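Local atomic coordinates of twitching motility protein PilT (Aquifex aeolicus, PDB entry 2EYU), a protein that probably powers the retraction of type IV pili in twitching motility as an ATP-driven motor of the secretion ATPase family. Residues A[15-20]-A[43-48]; A[169-174]-A[230-235]. The protein carries 1 engineered substitution. All coordinates share one frame; numbering follows the deposited sequence.

Contact 1: A[15-20]-A[43-48]; sequences DKVLEL and ASMIDY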
ATOM      1  N   ASP A  15      -1.708  -3.422  13.849  1.00 42.52           N
ATOM      2  CA  ASP A  15      -2.661  -4.484  13.656  1.00 42.55           C
ATOM      3  C   ASP A  15      -3.702  -4.189  12.587  1.00 25.23           C
ATOM      4  O   ASP A  15      -4.018  -5.069  11.780  1.00 23.59           O
ATOM      5  CB  ASP A  15      -3.416  -4.785  14.963  1.00 56.39           C
ATOM      6  CG  ASP A  15      -2.541  -5.020  16.172  1.00 56.57           C
ATOM      7  OD1 ASP A  15      -3.053  -4.895  17.311  1.00 54.53           O
ATOM      8  OD2 ASP A  15      -1.342  -5.334  16.012  1.00 45.84           O
ATOM      9  N   LYS A  16      -4.282  -2.999  12.529  1.00 32.13           N
ATOM     10  CA  LYS A  16      -5.362  -2.817  11.563  1.00 35.20           C
ATOM     11  C   LYS A  16      -4.917  -3.010  10.113  1.00 31.86           C
ATOM     12  O   LYS A  16      -5.777  -3.223   9.253  1.00 37.11           O
ATOM     13  CB  LYS A  16      -6.001  -1.427  11.725  1.00 26.97           C
ATOM     14  CG  LYS A  16      -6.166  -0.701  10.404  1.00 34.98           C
ATOM     15  CD  LYS A  16      -7.059   0.528  10.563  1.00 50.84           C
ATOM     16  CE  LYS A  16      -8.440   0.294   9.962  1.00 46.65           C
ATOM     17  NZ  LYS A  16      -9.083  -0.943  10.513  1.00 26.64           N
ATOM     18  N   VAL A  17      -3.629  -2.936   9.811  1.00 31.01           N
ATOM     19  CA  VAL A  17      -3.167  -3.131   8.433  1.00 23.13           C
ATOM     20  C   VAL A  17      -3.385  -4.574   8.008  1.00 22.73           C
ATOM     21  O   VAL A  17      -3.770  -4.903   6.883  1.00 35.19           O
ATOM     22  CB  VAL A  17      -1.683  -2.763   8.289  1.00 27.40           C
ATOM     23  CG1 VAL A  17      -1.125  -3.300   6.984  1.00 27.47           C
ATOM     24  CG2 VAL A  17      -1.478  -1.256   8.374  1.00 29.27           C
ATOM     25  N   LEU A  18      -3.106  -5.491   8.927  1.00 20.83           N
ATOM     26  CA  LEU A  18      -3.353  -6.915   8.687  1.00 17.85           C
ATOM     27  C   LEU A  18      -4.834  -7.247   8.595  1.00 25.26           C
ATOM     28  O   LEU A  18      -5.284  -8.242   8.009  1.00 39.18           O
ATOM     29  CB  LEU A  18      -2.691  -7.699   9.828  1.00 21.21           C
ATOM     30  CG  LEU A  18      -2.053  -9.053   9.541  1.00 24.24           C
ATOM     31  CD1 LEU A  18      -1.141  -9.027   8.327  1.00 21.00           C
ATOM     32  CD2 LEU A  18      -1.282  -9.532  10.771  1.00 25.67           C
ATOM     33  N   GLU A  19      -5.724  -6.438   9.166  1.00 26.86           N
ATOM     34  CA  GLU A  19      -7.151  -6.753   9.009  1.00 17.10           C
ATOM     35  C   GLU A  19      -7.596  -6.639   7.563  1.00 20.11           C
ATOM     36  O   GLU A  19      -8.595  -7.205   7.125  1.00 28.01           O
ATOM     37  CB  GLU A  19      -7.960  -5.757   9.828  1.00 30.22           C
ATOM     38  CG  GLU A  19      -8.160  -6.080  11.297  1.00 20.74           C
ATOM     39  CD  GLU A  19      -8.811  -4.864  11.955  1.00 20.88           C
ATOM     40  OE1 GLU A  19      -9.592  -4.199  11.236  1.00 39.06           O
ATOM     41  OE2 GLU A  19      -8.524  -4.601  13.137  1.00 29.34           O
ATOM     42  N   LEU A  20      -6.811  -5.838   6.835  1.00 19.17           N
ATOM     43  CA  LEU A  20      -7.029  -5.595   5.420  1.00 29.97           C
ATOM     44  C   LEU A  20      -6.981  -6.910   4.662  1.00 23.31           C
ATOM     45  O   LEU A  20      -7.698  -7.186   3.704  1.00 19.89           O
ATOM     46  CB  LEU A  20      -5.983  -4.637   4.842  1.00 30.62           C
ATOM     47  CG  LEU A  20      -6.140  -3.140   5.134  1.00 24.44           C
ATOM     48  CD1 LEU A  20      -6.505  -2.872   6.576  1.00 47.68           C
ATOM     49  CD2 LEU A  20      -4.857  -2.407   4.751  1.00 30.58           C
ATOM     50  N   ALA A  43       5.035  -8.885   1.323  1.00 26.48           N
ATOM     51  CA  ALA A  43       5.311 -10.320   1.438  1.00 25.46           C
ATOM     52  C   ALA A  43       4.898 -10.850   2.802  1.00 23.89           C
ATOM     53  O   ALA A  43       4.398 -11.977   2.967  1.00 23.11           O
ATOM     54  CB  ALA A  43       6.781 -10.516   1.102  1.00 23.18           C
ATOM     55  N   SER A  44       5.104 -10.040   3.840  1.00 25.98           N
ATOM     56  CA  SER A  44       4.693 -10.425   5.179  1.00 15.91           C
ATOM     57  C   SER A  44       3.167 -10.528   5.282  1.00 27.00           C
ATOM     58  O   SER A  44       2.661 -11.416   5.982  1.00 21.75           O
ATOM     59  CB  SER A  44       5.187  -9.436   6.230  1.00 24.14           C
ATOM     60  OG  SER A  44       4.467  -9.686   7.447  1.00 39.75           O
HETATM   61  N   MSE A  45       2.458  -9.624   4.618  1.00 26.92           N
HETATM   62  CA  MSE A  45       0.992  -9.620   4.613  1.00 16.76           C
HETATM   63  C   MSE A  45       0.447 -10.752   3.773  1.00 15.61           C
HETATM   64  O   MSE A  45      -0.511 -11.449   4.132  1.00 29.66           O
HETATM   65  CB  MSE A  45       0.409  -8.324   4.051  1.00 23.87           C
HETATM   66  CG  MSE A  45       0.697  -7.050   4.801  1.00 25.80           C
HETATM   67 SE   MSE A  45      -0.001  -5.468   3.943  1.00 41.89          SE
HETATM   68  CE  MSE A  45      -1.827  -6.074   4.168  1.00 26.46           C
ATOM     69  N   ILE A  46       1.004 -11.027   2.597  1.00 19.17           N
ATOM     70  CA  ILE A  46       0.530 -12.191   1.855  1.00 19.23           C
ATOM     71  C   ILE A  46       0.853 -13.484   2.579  1.00 27.15           C
ATOM     72  O   ILE A  46       0.092 -14.454   2.633  1.00 13.81           O
ATOM     73  CB  ILE A  46       1.164 -12.189   0.448  1.00 22.42           C
ATOM     74  CG1 ILE A  46       0.650 -11.066  -0.464  1.00 26.17           C
ATOM     75  CG2 ILE A  46       1.017 -13.544  -0.227  1.00 27.69           C
ATOM     76  CD1 ILE A  46       1.459 -11.027  -1.754  1.00 29.74           C
ATOM     77  N   ASP A  47       2.044 -13.560   3.188  1.00 23.91           N
ATOM     78  CA  ASP A  47       2.386 -14.804   3.871  1.00 27.74           C
ATOM     79  C   ASP A  47       1.486 -15.071   5.081  1.00 25.85           C
ATOM     80  O   ASP A  47       1.362 -16.243   5.426  1.00 24.82           O
ATOM     81  CB  ASP A  47       3.845 -14.832   4.340  1.00 40.63           C
ATOM     82  CG  ASP A  47       4.259 -16.247   4.718  1.00 43.77           C
ATOM     83  OD1 ASP A  47       4.651 -16.449   5.885  1.00 38.97           O
ATOM     84  OD2 ASP A  47       4.176 -17.145   3.854  1.00 53.27           O
ATOM     85  N   TYR A  48       0.894 -14.039   5.667  1.00 26.29           N
ATOM     86  CA  TYR A  48      -0.153 -14.161   6.664  1.00 13.57           C
ATOM     87  C   TYR A  48      -1.336 -14.903   6.057  1.00 18.78           C
ATOM     88  O   TYR A  48      -1.882 -15.832   6.649  1.00 33.31           O
ATOM     89  CB  TYR A  48      -0.666 -12.810   7.172  1.00 22.23           C
ATOM     90  CG  TYR A  48      -1.869 -12.896   8.099  1.00 26.91           C
ATOM     91  CD1 TYR A  48      -1.795 -13.380   9.388  1.00 24.18           C
ATOM     92  CD2 TYR A  48      -3.122 -12.482   7.650  1.00 24.65           C
ATOM     93  CE1 TYR A  48      -2.900 -13.458  10.225  1.00 29.94           C
ATOM     94  CE2 TYR A  48      -4.229 -12.554   8.467  1.00 20.60           C
ATOM     95  CZ  TYR A  48      -4.127 -13.041   9.756  1.00 23.70           C
ATOM     96  OH  TYR A  48      -5.246 -13.096  10.544  1.00 29.16           O
TER
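Leu18 sets its CG over the centre of one face of the Tyr48 ring, the two side chains crossing obliquely. Leu18 CG stands 4.1 Å from the centroid of the Tyr48 ring, 11° off the ring normal, which makes a well-centred CH-pi contact. Both methyls are displaced to the CG and CD1 side of the ring: Leu18 CD1 reaches back to Tyr48 CG at 3.9 Å and also touches Tyr48 CB, while Leu18 CD2 sits 4.1 Å from Tyr48 CD1. The CB of Tyr48 points from helix 38-52 toward the short, weakly bonded helix at about 16-19, and CG, anti to the backbone N (chi1 173°), continues that way. The ring of His22 meets the Tyr48 ring steeply. An alanine in place of Leu18 would probably leave this face of Tyr48 without its aliphatic cover and the ring freer to shift.

Helix 38-52 follows the apparent Walker A loop of the P-loop NTPase fold, and the contact rests helix 16-19, which precedes strand 26-31, against its flank. Three residues before Tyr48, selenomethionine Met45 faces Val17. Its chain crosses Val17 at about a right angle, with Met45 SE 3.9 Å from Val17 CG1. A bend at chi3 (64°) sets Met45 CE 3.5 Å from Val17 O, a carbonyl already engaged by the backbone N of Leu20. Phe8 also packs on the Met45 side chain. At the far end of that chain Met45 CE lies 4.4 Å from Leu20 CB.

Contact 2: A[169-174]-A[230-235]; sequences RLLPKI and GLITLE
Lys173 meets the turn at 230-235 through its aliphatic carbons, from a backbone conformation rare for any residue but glycine (phi 132°). No hydrogen bond joins the two segments, although much of the meeting is side chain against backbone. The lysine chain bends at chi2, chi3 and chi4 and curls past Ile232 and Thr233, its CD 3.7 Å from Thr233 N. Thr233 OG1 lies 3.9 Å from Lys173 CE and equally near Lys173 CD, so the hydroxyl lies against these two methylenes as the side chains pass at a slant. The model is strained where Lys173 CB and CG press on the Leu231 carbonyl, and the exact fit there is doubtful.

Deeper in, the contact is apolar. Ile232 offers CG2 to Leu171, and this one methyl touches three carbons of the leucine: it is 3.5 Å from Leu171 CB, tighter than usual, and nearly as close to Leu171 CG and CD1. Pro172 O also lies 3.2 Å from Ile232 CG2. The other branch, CG1, is well off a staggered value (chi1 33°) and turns away from Leu171; the isoleucine also packs against Leu226, Tyr227 and Val179. Leu171 is held in place through the backbone, bonded to Val179 of the neighbouring antiparallel strand.

Residues 230-233 belong to the connection between helix 219-228 and helix 234-240. Gly230, with positive phi (65°), is the C-prime residue of a Schellman motif ending the first helix, and Thr233 takes the N-cap position of the second without a side-chain capping bond. The arrangement is thus a Schellman motif followed by a short connection to the next helix, packed on the end of strand 162-171, where that strand leaves the sheet.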
ATOM      1  N   ARG A 169       8.740   4.170   4.848  1.00 27.86           N
ATOM      2  CA  ARG A 169      10.153   4.503   4.779  1.00 27.48           C
ATOM      3  C   ARG A 169      10.862   3.784   5.933  1.00 24.55           C
ATOM      4  O   ARG A 169      10.290   3.639   7.016  1.00 20.83           O
ATOM      5  CB  ARG A 169      10.394   6.001   4.846  1.00 31.44           C
ATOM      6  CG  ARG A 169      11.733   6.432   4.259  1.00 39.28           C
ATOM      7  CD  ARG A 169      11.872   7.947   4.296  1.00 43.78           C
ATOM      8  NE  ARG A 169      11.382   8.553   3.058  1.00 47.55           N
ATOM      9  CZ  ARG A 169      12.015   9.507   2.386  1.00 44.34           C
ATOM     10  NH1 ARG A 169      13.174   9.981   2.823  1.00 62.47           N
ATOM     11  NH2 ARG A 169      11.482   9.987   1.272  1.00 53.29           N
ATOM     12  N   LEU A 170      12.077   3.339   5.654  1.00 24.61           N
ATOM     13  CA  LEU A 170      12.928   2.671   6.627  1.00 24.29           C
ATOM     14  C   LEU A 170      13.989   3.644   7.127  1.00 28.50           C
ATOM     15  O   LEU A 170      14.751   4.158   6.300  1.00 46.51           O
ATOM     16  CB  LEU A 170      13.572   1.433   5.995  1.00 16.38           C
ATOM     17  CG  LEU A 170      12.670   0.225   5.750  1.00 27.68           C
ATOM     18  CD1 LEU A 170      13.259  -0.672   4.668  1.00 55.44           C
ATOM     19  CD2 LEU A 170      12.476  -0.566   7.026  1.00 25.96           C
ATOM     20  N   LEU A 171      14.038   3.917   8.424  1.00 29.75           N
ATOM     21  CA  LEU A 171      14.980   4.879   8.993  1.00 26.83           C
ATOM     22  C   LEU A 171      16.081   4.158   9.771  1.00 33.45           C
ATOM     23  O   LEU A 171      15.822   3.085  10.325  1.00 34.29           O
ATOM     24  CB  LEU A 171      14.321   5.781  10.006  1.00 23.09           C
ATOM     25  CG  LEU A 171      13.682   7.121   9.661  1.00 38.86           C
ATOM     26  CD1 LEU A 171      14.699   8.245   9.800  1.00 45.58           C
ATOM     27  CD2 LEU A 171      13.075   7.109   8.271  1.00 39.78           C
ATOM     28  N   PRO A 172      17.268   4.734   9.879  1.00 41.30           N
ATOM     29  CA  PRO A 172      18.273   4.140  10.770  1.00 46.84           C
ATOM     30  C   PRO A 172      17.884   4.344  12.234  1.00 54.09           C
ATOM     31  O   PRO A 172      16.891   5.033  12.456  1.00 41.78           O
ATOM     32  CB  PRO A 172      19.531   4.957  10.472  1.00 46.02           C
ATOM     33  CG  PRO A 172      18.998   6.279  10.032  1.00 47.61           C
ATOM     34  CD  PRO A 172      17.768   5.947   9.215  1.00 43.21           C
ATOM     35  N   LYS A 173      18.671   3.781  13.123  1.00 74.55           N
ATOM     36  CA  LYS A 173      18.797   3.965  14.548  1.00 83.65           C
ATOM     37  C   LYS A 173      18.816   2.650  15.345  1.00 95.17           C
ATOM     38  O   LYS A 173      19.249   1.599  14.862  1.00101.52           O
ATOM     39  CB  LYS A 173      17.672   4.821  15.132  1.00 80.71           C
ATOM     40  CG  LYS A 173      17.978   6.248  15.531  1.00 72.50           C
ATOM     41  CD  LYS A 173      18.796   6.960  14.456  1.00 62.63           C
ATOM     42  CE  LYS A 173      20.281   6.809  14.878  1.00 44.10           C
ATOM     43  NZ  LYS A 173      20.276   5.982  16.128  1.00 46.77           N
ATOM     44  N   ILE A 174      18.334   2.807  16.579  1.00105.63           N
ATOM     45  CA  ILE A 174      18.332   1.771  17.604  1.00113.16           C
ATOM     46  C   ILE A 174      16.945   1.195  17.869  1.00112.70           C
ATOM     47  O   ILE A 174      15.966   1.568  17.224  1.00112.27           O
ATOM     48  CB  ILE A 174      18.914   2.341  18.911  1.00117.05           C
ATOM     49  CG1 ILE A 174      19.753   1.334  19.709  1.00119.43           C
ATOM     50  CG2 ILE A 174      17.817   2.943  19.769  1.00118.48           C
ATOM     51  CD1 ILE A 174      21.258   1.613  19.631  1.00126.02           C
ATOM     52  N   GLY A 230      12.614   8.366  21.079  1.00 54.90           N
ATOM     53  CA  GLY A 230      14.064   8.281  20.961  1.00 37.15           C
ATOM     54  C   GLY A 230      14.437   7.148  20.029  1.00 45.58           C
ATOM     55  O   GLY A 230      15.466   6.477  20.141  1.00 28.09           O
ATOM     56  N   LEU A 231      13.543   6.914  19.062  1.00 42.90           N
ATOM     57  CA  LEU A 231      13.764   5.796  18.154  1.00 32.83           C
ATOM     58  C   LEU A 231      14.532   6.218  16.904  1.00 37.00           C
ATOM     59  O   LEU A 231      15.208   5.372  16.304  1.00 36.30           O
ATOM     60  CB  LEU A 231      12.428   5.144  17.775  1.00 28.50           C
ATOM     61  CG  LEU A 231      12.039   3.915  18.597  1.00 23.13           C
ATOM     62  CD1 LEU A 231      11.843   2.691  17.714  1.00 32.76           C
ATOM     63  CD2 LEU A 231      13.092   3.632  19.660  1.00 34.89           C
ATOM     64  N   ILE A 232      14.445   7.475  16.512  1.00 30.35           N
ATOM     65  CA  ILE A 232      15.260   8.057  15.446  1.00 27.05           C
ATOM     66  C   ILE A 232      15.807   9.396  15.922  1.00 19.93           C
ATOM     67  O   ILE A 232      15.369   9.918  16.949  1.00 33.36           O
ATOM     68  CB  ILE A 232      14.478   8.280  14.134  1.00 35.35           C
ATOM     69  CG1 ILE A 232      13.006   8.629  14.322  1.00 41.73           C
ATOM     70  CG2 ILE A 232      14.607   7.069  13.209  1.00 30.49           C
ATOM     71  CD1 ILE A 232      12.693  10.098  14.447  1.00 46.10           C
ATOM     72  N   THR A 233      16.731   9.991  15.181  1.00 25.88           N
ATOM     73  CA  THR A 233      17.162  11.314  15.649  1.00 34.40           C
ATOM     74  C   THR A 233      16.296  12.384  14.984  1.00 43.93           C
ATOM     75  O   THR A 233      15.602  12.060  14.012  1.00 34.30           O
ATOM     76  CB  THR A 233      18.656  11.517  15.397  1.00 32.01           C
ATOM     77  OG1 THR A 233      19.344  10.440  16.066  1.00 41.13           O
ATOM     78  CG2 THR A 233      19.189  12.796  16.021  1.00 61.47           C
ATOM     79  N   LEU A 234      16.341  13.593  15.533  1.00 32.92           N
ATOM     80  CA  LEU A 234      15.692  14.754  14.939  1.00 29.29           C
ATOM     81  C   LEU A 234      16.094  14.887  13.478  1.00 31.86           C
ATOM     82  O   LEU A 234      15.200  15.035  12.644  1.00 25.02           O
ATOM     83  CB  LEU A 234      16.043  16.053  15.669  1.00 33.31           C
ATOM     84  CG  LEU A 234      15.306  17.329  15.265  1.00 27.75           C
ATOM     85  CD1 LEU A 234      13.794  17.120  15.212  1.00 21.74           C
ATOM     86  CD2 LEU A 234      15.610  18.468  16.225  1.00 21.23           C
ATOM     87  N   GLU A 235      17.404  14.852  13.192  1.00 30.28           N
ATOM     88  CA  GLU A 235      17.835  15.108  11.809  1.00 23.37           C
ATOM     89  C   GLU A 235      17.297  14.063  10.840  1.00 28.73           C
ATOM     90  O   GLU A 235      16.957  14.322   9.684  1.00 30.96           O
ATOM     91  CB  GLU A 235      19.355  15.138  11.724  1.00 33.96           C
ATOM     92  CG  GLU A 235      20.045  15.469  13.043  1.00 53.60           C
ATOM     93  CD  GLU A 235      21.387  14.763  13.164  1.00 70.34           C
ATOM     94  OE1 GLU A 235      22.150  15.058  14.112  1.00 80.82           O
ATOM     95  OE2 GLU A 235      21.668  13.903  12.295  1.00 72.07           O
TER

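In the fold
Contact 1 is mostly buried, while contact 2 lies farther from the middle of the chain, with half of its touching residues exposed. Their centres are 24 Å apart and they do not touch. They share no helix or strand directly, yet the same sheet relates them: strand 26-31, which links the two helices of contact 1, runs parallel beside strand 162-171, whose end enters contact 2. Chemistry follows place. Between helices, contact 1 relies on aliphatic, aromatic and methionine (as selenomethionine) side chains; in contact 2, a strand end and a turn meet, so a small apolar pairing gives way outward to lysine methylenes laid on backbone. Neither contact has a hydrogen bond across it.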